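Peptidase M14 domain-containing protein (Shewanella amazonensis, PDB 2QVP) is of uncharacterised function but belongs to the peptidase M14 family and is probably a zinc-dependent metallocarboxypeptidase or related hydrolase. Local coordinates at residues Tyr28-Leu31 with Ala32-Thr35; Gly46-His50 with His51-Leu55; His87-Ser90 with Gln91-Gly94. One frame throughout, in Å; residues are numbered along the deposited sequence.

Contact 1 of 3, residues Tyr28-Leu31 with Ala32-Thr35; sequences YSLL and AIET
The carbonyl oxygen of L31 is gripped twice by T35. The backbone N of T35 donates to L31 O at 2.9 Å, an ordinary i to i+4 helix bond. The hydroxyl adds a second bond, with T35 OG1 also 2.9 Å from L31 O. It comes from above the carbonyl plane, 39° out of it, and so does not lie on a lone pair. The chi1 of T35, -61°, sets OG1 beside its own backbone N, and that brings both donors to one oxygen.

One residue earlier, L30 O is also shared. It accepts hydrogen bonds from the backbone N of E34 at 3.1 Å and from a water at 2.8 Å. The same water donates to E34 OE2 at 2.9 Å, so it bridges the helix backbone and the carboxylate. The E34 chain is bent at chi2 (-50°), and its CG passes close to L30 O. The other carboxylate oxygen, OE1, forms a salt bridge with R37. The backbone bonds from A32 to Y28 and from I33 to S29 complete the run.

Apolar contact across the segments is slight. L30 and I33 lie side by side and point the same way, with L30 CD2 3.8 Å from I33 CD1. L30 also touches L86 of helix 80-91.

L31 is the buried leucine, held between L89 of helix 80-91 and L56 of strand 51-57. The T35 hydroxyl spends its proton on a carbonyl already used by the helix, so this polar group is satisfied locally, while E34 divides its carboxylate between water and R37.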
loop_
_atom_site.group_PDB
_atom_site.type_symbol
_atom_site.label_atom_id
_atom_site.label_comp_id
_atom_site.label_asym_id
_atom_site.label_seq_id
_atom_site.Cartn_x
_atom_site.Cartn_y
_atom_site.Cartn_z
ATOM N N TYR A 28 -10.617 3.147 -11.972
ATOM C CA TYR A 28 -11.707 3.676 -11.161
ATOM C C TYR A 28 -13.027 2.998 -11.471
ATOM O O TYR A 28 -13.796 2.787 -10.570
ATOM C CB TYR A 28 -11.853 5.185 -11.312
ATOM C CG TYR A 28 -10.797 6.028 -10.629
ATOM C CD1 TYR A 28 -10.585 5.931 -9.256
ATOM C CD2 TYR A 28 -10.119 7.030 -11.327
ATOM C CE1 TYR A 28 -9.687 6.769 -8.610
ATOM C CE2 TYR A 28 -9.215 7.864 -10.694
ATOM C CZ TYR A 28 -9.002 7.728 -9.338
ATOM O OH TYR A 28 -8.122 8.554 -8.695
ATOM N N SER A 29 -13.277 2.628 -12.724
ATOM C CA SER A 29 -14.496 1.863 -13.055
ATOM C C SER A 29 -14.591 0.528 -12.313
ATOM O O SER A 29 -15.625 0.216 -11.688
ATOM C CB SER A 29 -14.545 1.590 -14.541
ATOM O OG SER A 29 -14.788 2.810 -15.204
ATOM N N LEU A 30 -13.492 -0.231 -12.341
ATOM C CA LEU A 30 -13.460 -1.533 -11.692
ATOM C C LEU A 30 -13.435 -1.421 -10.162
ATOM O O LEU A 30 -13.990 -2.279 -9.480
ATOM C CB LEU A 30 -12.303 -2.392 -12.212
ATOM C CG LEU A 30 -12.335 -2.671 -13.716
ATOM C CD1 LEU A 30 -11.043 -3.391 -14.161
ATOM C CD2 LEU A 30 -13.592 -3.415 -14.172
ATOM N N LEU A 31 -12.821 -0.369 -9.652
ATOM C CA LEU A 31 -12.770 -0.107 -8.239
ATOM C C LEU A 31 -14.185 0.207 -7.746
ATOM O O LEU A 31 -14.535 -0.224 -6.661
ATOM C CB LEU A 31 -11.831 1.056 -7.937
ATOM C CG LEU A 31 -11.623 1.416 -6.448
ATOM C CD1 LEU A 31 -10.965 0.249 -5.656
ATOM C CD2 LEU A 31 -10.801 2.626 -6.333
ATOM N N ALA A 32 -14.969 0.966 -8.531
ATOM C CA ALA A 32 -16.353 1.283 -8.176
ATOM C C ALA A 32 -17.214 0.016 -8.095
ATOM O O ALA A 32 -18.067 -0.089 -7.209
ATOM C CB ALA A 32 -16.981 2.289 -9.172
ATOM N N ILE A 33 -17.016 -0.906 -9.039
ATOM C CA ILE A 33 -17.705 -2.189 -9.065
ATOM C C ILE A 33 -17.448 -2.941 -7.778
ATOM O O ILE A 33 -18.374 -3.467 -7.177
ATOM C CB ILE A 33 -17.262 -3.088 -10.270
ATOM C CG1 ILE A 33 -17.785 -2.516 -11.608
ATOM C CG2 ILE A 33 -17.746 -4.551 -10.069
ATOM C CD1 ILE A 33 -17.115 -3.073 -12.880
ATOM N N GLU A 34 -16.188 -2.981 -7.348
ATOM C CA GLU A 34 -15.849 -3.676 -6.098
ATOM C C GLU A 34 -16.380 -2.970 -4.856
ATOM O O GLU A 34 -16.810 -3.655 -3.931
ATOM C CB GLU A 34 -14.324 -3.922 -5.958
ATOM C CG GLU A 34 -13.760 -4.851 -6.999
ATOM C CD GLU A 34 -14.557 -6.135 -7.111
ATOM O OE1 GLU A 34 -15.050 -6.628 -6.072
ATOM O OE2 GLU A 34 -14.703 -6.637 -8.241
ATOM N N THR A 35 -16.353 -1.633 -4.846
ATOM C CA THR A 35 -16.893 -0.849 -3.727
ATOM C C THR A 35 -18.379 -1.195 -3.509
ATOM O O THR A 35 -18.858 -1.420 -2.404
ATOM C CB THR A 35 -16.713 0.673 -3.992
ATOM O OG1 THR A 35 -15.317 0.968 -4.110
ATOM C CG2 THR A 35 -17.326 1.523 -2.889
HETATM O O HOH W 1 -14.200 -4.856 -10.491
#

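Contact 2 of 3, residues Gly46-His50 with His51-Leu55; sequences GQAGH and HPLYL
Backbone hydrogen bonds join A48 and H51 on both sides of a tight hairpin turn. A48 N donates to H51 O at 2.9 Å with a nearly straight N-H...O angle of 170°. The return bond, H51 N to A48 O, is 3.0 Å and more bent. Its donor stands well above the carbonyl plane, 60° out of it, as the turn closes. Further along, L53 N reaches G46 O at 2.7 Å and lies nearly along the C=O axis. Between these bonds, Q47 and P52 form a non-hydrogen-bonded pair. Here Q47 CA makes a CA-H...O contact with H51 O at 3.4 Å.

A type I' turn from A48 to H51 links the strands. Both central residues of such a turn need positive phi. G49 takes it readily as glycine, and H50 adopts it without being one. The H51 ring has A48 O at its edge, near the ring plane.

Apolar contact falls on the face that carries A48, H51 and L53. L53 CD1 presses on A48 CB at 3.4 Å, closer than two methyl carbons normally pack. P110 of helix 110-115 touches all three of these side chains, and E146 of helix 145-152 touches A48 and L53. On the other face, the side chains of Q47 and P52 cross at a slant. P52 CB then lies over one face of the Y54 ring, offset toward the rim and 3.8 Å above the plane.

Proline has no N-H to donate, so P52 fits a position where the hairpin asks for none. The turn is closed by backbone chemistry, and side chains join its A48-L53 face to the neighbouring helices.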
loop_
_atom_site.group_PDB
_atom_site.type_symbol
_atom_site.label_atom_id
_atom_site.label_comp_id
_atom_site.label_asym_id
_atom_site.label_seq_id
_atom_site.Cartn_x
_atom_site.Cartn_y
_atom_site.Cartn_z
ATOM N N GLY A 46 -9.599 13.921 -1.044
ATOM C CA GLY A 46 -9.283 15.107 -1.826
ATOM C C GLY A 46 -9.104 14.709 -3.273
ATOM O O GLY A 46 -9.274 13.534 -3.613
ATOM N N GLN A 47 -8.785 15.694 -4.114
ATOM C CA GLN A 47 -8.561 15.511 -5.543
ATOM C C GLN A 47 -7.102 15.829 -5.853
ATOM O O GLN A 47 -6.503 16.692 -5.218
ATOM C CB GLN A 47 -9.470 16.442 -6.376
ATOM C CG GLN A 47 -11.014 16.270 -6.190
ATOM C CD GLN A 47 -11.650 15.087 -6.964
ATOM O OE1 GLN A 47 -11.263 14.772 -8.087
ATOM N NE2 GLN A 47 -12.667 14.472 -6.368
ATOM N N ALA A 48 -6.536 15.085 -6.794
ATOM C CA ALA A 48 -5.202 15.320 -7.322
ATOM C C ALA A 48 -5.395 15.269 -8.839
ATOM O O ALA A 48 -5.777 14.215 -9.382
ATOM C CB ALA A 48 -4.232 14.285 -6.850
ATOM N N GLY A 49 -5.191 16.414 -9.506
ATOM C CA GLY A 49 -5.391 16.543 -10.957
ATOM C C GLY A 49 -6.787 16.145 -11.403
ATOM O O GLY A 49 -6.951 15.503 -12.453
ATOM N N HIS A 50 -7.779 16.498 -10.574
ATOM C CA HIS A 50 -9.210 16.164 -10.781
ATOM C C HIS A 50 -9.519 14.656 -10.748
ATOM O O HIS A 50 -10.521 14.221 -11.314
ATOM C CB HIS A 50 -9.745 16.838 -12.063
ATOM C CG HIS A 50 -9.463 18.304 -12.104
ATOM N ND1 HIS A 50 -10.157 19.208 -11.331
ATOM C CD2 HIS A 50 -8.519 19.014 -12.764
ATOM C CE1 HIS A 50 -9.673 20.419 -11.539
ATOM N NE2 HIS A 50 -8.676 20.327 -12.402
ATOM N N HIS A 51 -8.655 13.891 -10.073
ATOM C CA HIS A 51 -8.815 12.456 -9.847
ATOM C C HIS A 51 -8.974 12.299 -8.332
ATOM O O HIS A 51 -8.177 12.852 -7.569
ATOM C CB HIS A 51 -7.611 11.632 -10.317
ATOM C CG HIS A 51 -7.369 11.661 -11.792
ATOM N ND1 HIS A 51 -8.210 11.053 -12.693
ATOM C CD2 HIS A 51 -6.349 12.177 -12.520
ATOM C CE1 HIS A 51 -7.732 11.206 -13.916
ATOM N NE2 HIS A 51 -6.602 11.882 -13.839
ATOM N N PRO A 52 -9.987 11.547 -7.885
ATOM C CA PRO A 52 -10.191 11.467 -6.449
ATOM C C PRO A 52 -9.193 10.583 -5.731
ATOM O O PRO A 52 -8.785 9.560 -6.283
ATOM C CB PRO A 52 -11.594 10.838 -6.347
ATOM C CG PRO A 52 -11.694 9.976 -7.612
ATOM C CD PRO A 52 -10.982 10.744 -8.645
ATOM N N LEU A 53 -8.777 11.019 -4.541
ATOM C CA LEU A 53 -8.007 10.192 -3.618
ATOM C C LEU A 53 -9.010 9.600 -2.630
ATOM O O LEU A 53 -9.487 10.294 -1.720
ATOM C CB LEU A 53 -6.933 10.962 -2.835
ATOM C CG LEU A 53 -5.600 11.300 -3.474
ATOM C CD1 LEU A 53 -5.798 12.336 -4.590
ATOM C CD2 LEU A 53 -4.593 11.800 -2.359
ATOM N N TYR A 54 -9.298 8.307 -2.800
ATOM C CA TYR A 54 -10.259 7.594 -1.966
ATOM C C TYR A 54 -9.728 6.902 -0.727
ATOM O O TYR A 54 -8.609 6.400 -0.696
ATOM C CB TYR A 54 -10.930 6.450 -2.771
ATOM C CG TYR A 54 -11.884 6.877 -3.847
ATOM C CD1 TYR A 54 -13.102 7.490 -3.522
ATOM C CD2 TYR A 54 -11.612 6.622 -5.203
ATOM C CE1 TYR A 54 -14.004 7.871 -4.514
ATOM C CE2 TYR A 54 -12.514 6.982 -6.197
ATOM C CZ TYR A 54 -13.695 7.628 -5.844
ATOM O OH TYR A 54 -14.589 8.006 -6.810
ATOM N N LEU A 55 -10.584 6.852 0.281
ATOM C CA LEU A 55 -10.408 5.988 1.427
ATOM C C LEU A 55 -11.638 5.086 1.387
ATOM O O LEU A 55 -12.755 5.566 1.524
ATOM C CB LEU A 55 -10.368 6.749 2.744
ATOM C CG LEU A 55 -10.192 5.798 3.947
ATOM C CD1 LEU A 55 -8.763 5.166 3.929
ATOM C CD2 LEU A 55 -10.502 6.547 5.210
#

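Contact 3 of 3, residues His87-Ser90 with Gln91-Gly94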
loop_
_atom_site.group_PDB
_atom_site.type_symbol
_atom_site.label_atom_id
_atom_site.label_comp_id
_atom_site.label_asym_id
_atom_site.label_seq_id
_atom_site.Cartn_x
_atom_site.Cartn_y
_atom_site.Cartn_z
ATOM N N HIS A 87 -7.360 -6.562 -7.597
ATOM C CA HIS A 87 -7.447 -8.029 -7.687
ATOM C C HIS A 87 -7.795 -8.681 -6.320
ATOM O O HIS A 87 -8.622 -9.618 -6.246
ATOM C CB HIS A 87 -6.171 -8.622 -8.324
ATOM C CG HIS A 87 -6.219 -10.107 -8.473
ATOM N ND1 HIS A 87 -6.987 -10.733 -9.430
ATOM C CD2 HIS A 87 -5.623 -11.097 -7.761
ATOM C CE1 HIS A 87 -6.866 -12.044 -9.300
ATOM N NE2 HIS A 87 -6.050 -12.289 -8.294
ATOM N N PHE A 88 -7.168 -8.182 -5.259
ATOM C CA PHE A 88 -7.424 -8.615 -3.868
ATOM C C PHE A 88 -8.911 -8.471 -3.537
ATOM O O PHE A 88 -9.547 -9.431 -3.094
ATOM C CB PHE A 88 -6.511 -7.816 -2.886
ATOM C CG PHE A 88 -6.926 -7.869 -1.412
ATOM C CD1 PHE A 88 -6.689 -8.992 -0.640
ATOM C CD2 PHE A 88 -7.489 -6.739 -0.794
ATOM C CE1 PHE A 88 -7.062 -9.024 0.701
ATOM C CE2 PHE A 88 -7.866 -6.765 0.545
ATOM C CZ PHE A 88 -7.647 -7.906 1.288
ATOM N N LEU A 89 -9.467 -7.287 -3.788
ATOM C CA LEU A 89 -10.888 -7.007 -3.486
ATOM C C LEU A 89 -11.857 -7.889 -4.234
ATOM O O LEU A 89 -12.871 -8.332 -3.669
ATOM C CB LEU A 89 -11.245 -5.539 -3.795
ATOM C CG LEU A 89 -10.635 -4.423 -2.948
ATOM C CD1 LEU A 89 -11.096 -3.077 -3.471
ATOM C CD2 LEU A 89 -11.006 -4.613 -1.477
ATOM N N SER A 90 -11.532 -8.132 -5.500
ATOM C CA SER A 90 -12.348 -8.924 -6.382
ATOM C C SER A 90 -12.517 -10.377 -5.874
ATOM O O SER A 90 -13.541 -11.005 -6.123
ATOM C CB SER A 90 -11.746 -8.895 -7.788
ATOM O OG SER A 90 -10.691 -9.822 -7.887
ATOM N N GLN A 91 -11.504 -10.890 -5.157
ATOM C CA GLN A 91 -11.558 -12.223 -4.545
ATOM C C GLN A 91 -12.250 -12.227 -3.184
ATOM O O GLN A 91 -12.540 -13.287 -2.681
ATOM C CB GLN A 91 -10.148 -12.794 -4.352
ATOM C CG GLN A 91 -9.316 -13.053 -5.623
ATOM C CD GLN A 91 -7.825 -13.410 -5.324
ATOM O OE1 GLN A 91 -7.219 -14.163 -6.086
ATOM N NE2 GLN A 91 -7.247 -12.874 -4.223
ATOM N N LEU A 92 -12.503 -11.069 -2.574
ATOM C CA LEU A 92 -13.080 -11.038 -1.223
ATOM C C LEU A 92 -14.517 -11.481 -1.197
ATOM O O LEU A 92 -15.259 -11.338 -2.152
ATOM C CB LEU A 92 -12.947 -9.683 -0.527
ATOM C CG LEU A 92 -11.552 -9.204 -0.153
ATOM C CD1 LEU A 92 -11.686 -7.828 0.433
ATOM C CD2 LEU A 92 -10.850 -10.149 0.815
ATOM N N ASP A 93 -14.863 -12.000 -0.036
ATOM C CA ASP A 93 -16.118 -12.647 0.218
ATOM C C ASP A 93 -17.152 -11.713 0.845
ATOM O O ASP A 93 -18.320 -11.754 0.435
ATOM C CB ASP A 93 -15.908 -13.955 1.067
ATOM C CG ASP A 93 -14.699 -13.893 2.101
ATOM O OD1 ASP A 93 -13.660 -13.210 1.885
ATOM O OD2 ASP A 93 -14.781 -14.589 3.122
ATOM N N GLY A 94 -16.729 -10.863 1.788
ATOM C CA GLY A 94 -17.665 -10.033 2.575
ATOM C C GLY A 94 -17.708 -10.569 4.011
ATOM O O GLY A 94 -17.812 -9.783 4.982
HETATM O O HOH W 2 -5.678 -14.958 -8.025
HETATM O O HOH W 3 -8.508 -11.563 -1.691
HETATM O O HOH W 4 -15.440 -12.547 -5.039
#
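H87 carries its ring with CG opposite the backbone N (chi1 -179°), which swings the imidazole along the helix toward Q91. Q91 has CG beside its own N (chi1 -63°) and is extended beyond it, so its amide meets the ring. The two cross obliquely, with ring and amide planes 55° apart. H87 NE2 and Q91 OE1 are 3.1 Å apart. A water bridges them: it lies in the plane of the imidazole at its edge, 2.7 Å from H87 NE2, and donates to Q91 OE1 at 2.6 Å. At the other end of the amide, Q91 NE2 gives a hydrogen bond to a second water, which itself donates to F88 O.

L92 CG sits over one face of the F88 ring, and both methyls of L92 touch the far end of that ring, with F88 CZ 3.9 Å from L92 CD2. L89 CD2 meets the other methyl, L92 CD1, at 3.8 Å. L92 thus rests on two residues of the preceding turn. The F88 ring also packs on M263 and N264 of helix 252-270, and L89 on helix 24-38.

The S90 hydroxyl turns back to donate to H87 O at 2.6 Å. The backbone bonds of Q91 N to H87 O and F88 O are weak. L92 N then donates to L89 O at 3.0 Å, an i to i+3 bond. A third water bridges S90 O and L92 O, and R37 also bonds L92 O.

This is the C-terminal end of helix 80-91: helical bonding weakens, the last sound backbone bond is i to i+3, waters take F88 O, S90 O and L92 O, and a buried leucine packs back as the chain leaves toward strand 101-105.

Helix 24-38 lies between the other two sites, so contact 1 touches both. Toward contact 2, Y28 OH is 2.7 Å from P52 O, a probable hydrogen bond, and its ring packs on Y54, with Y28 CE1 3.7 Å from Y54 CE2. Toward contact 3, L31 CD1 meets L89 CD1 at 4.0 Å, and E34 packs against S90. R37 ties these two further, since it pairs with E34 and with L92 O. Contacts 2 and 3 do not touch; their nearest atoms are about 10 Å apart and their centres about 23 Å. All three lie away from E245, the predicted proton donor/acceptor.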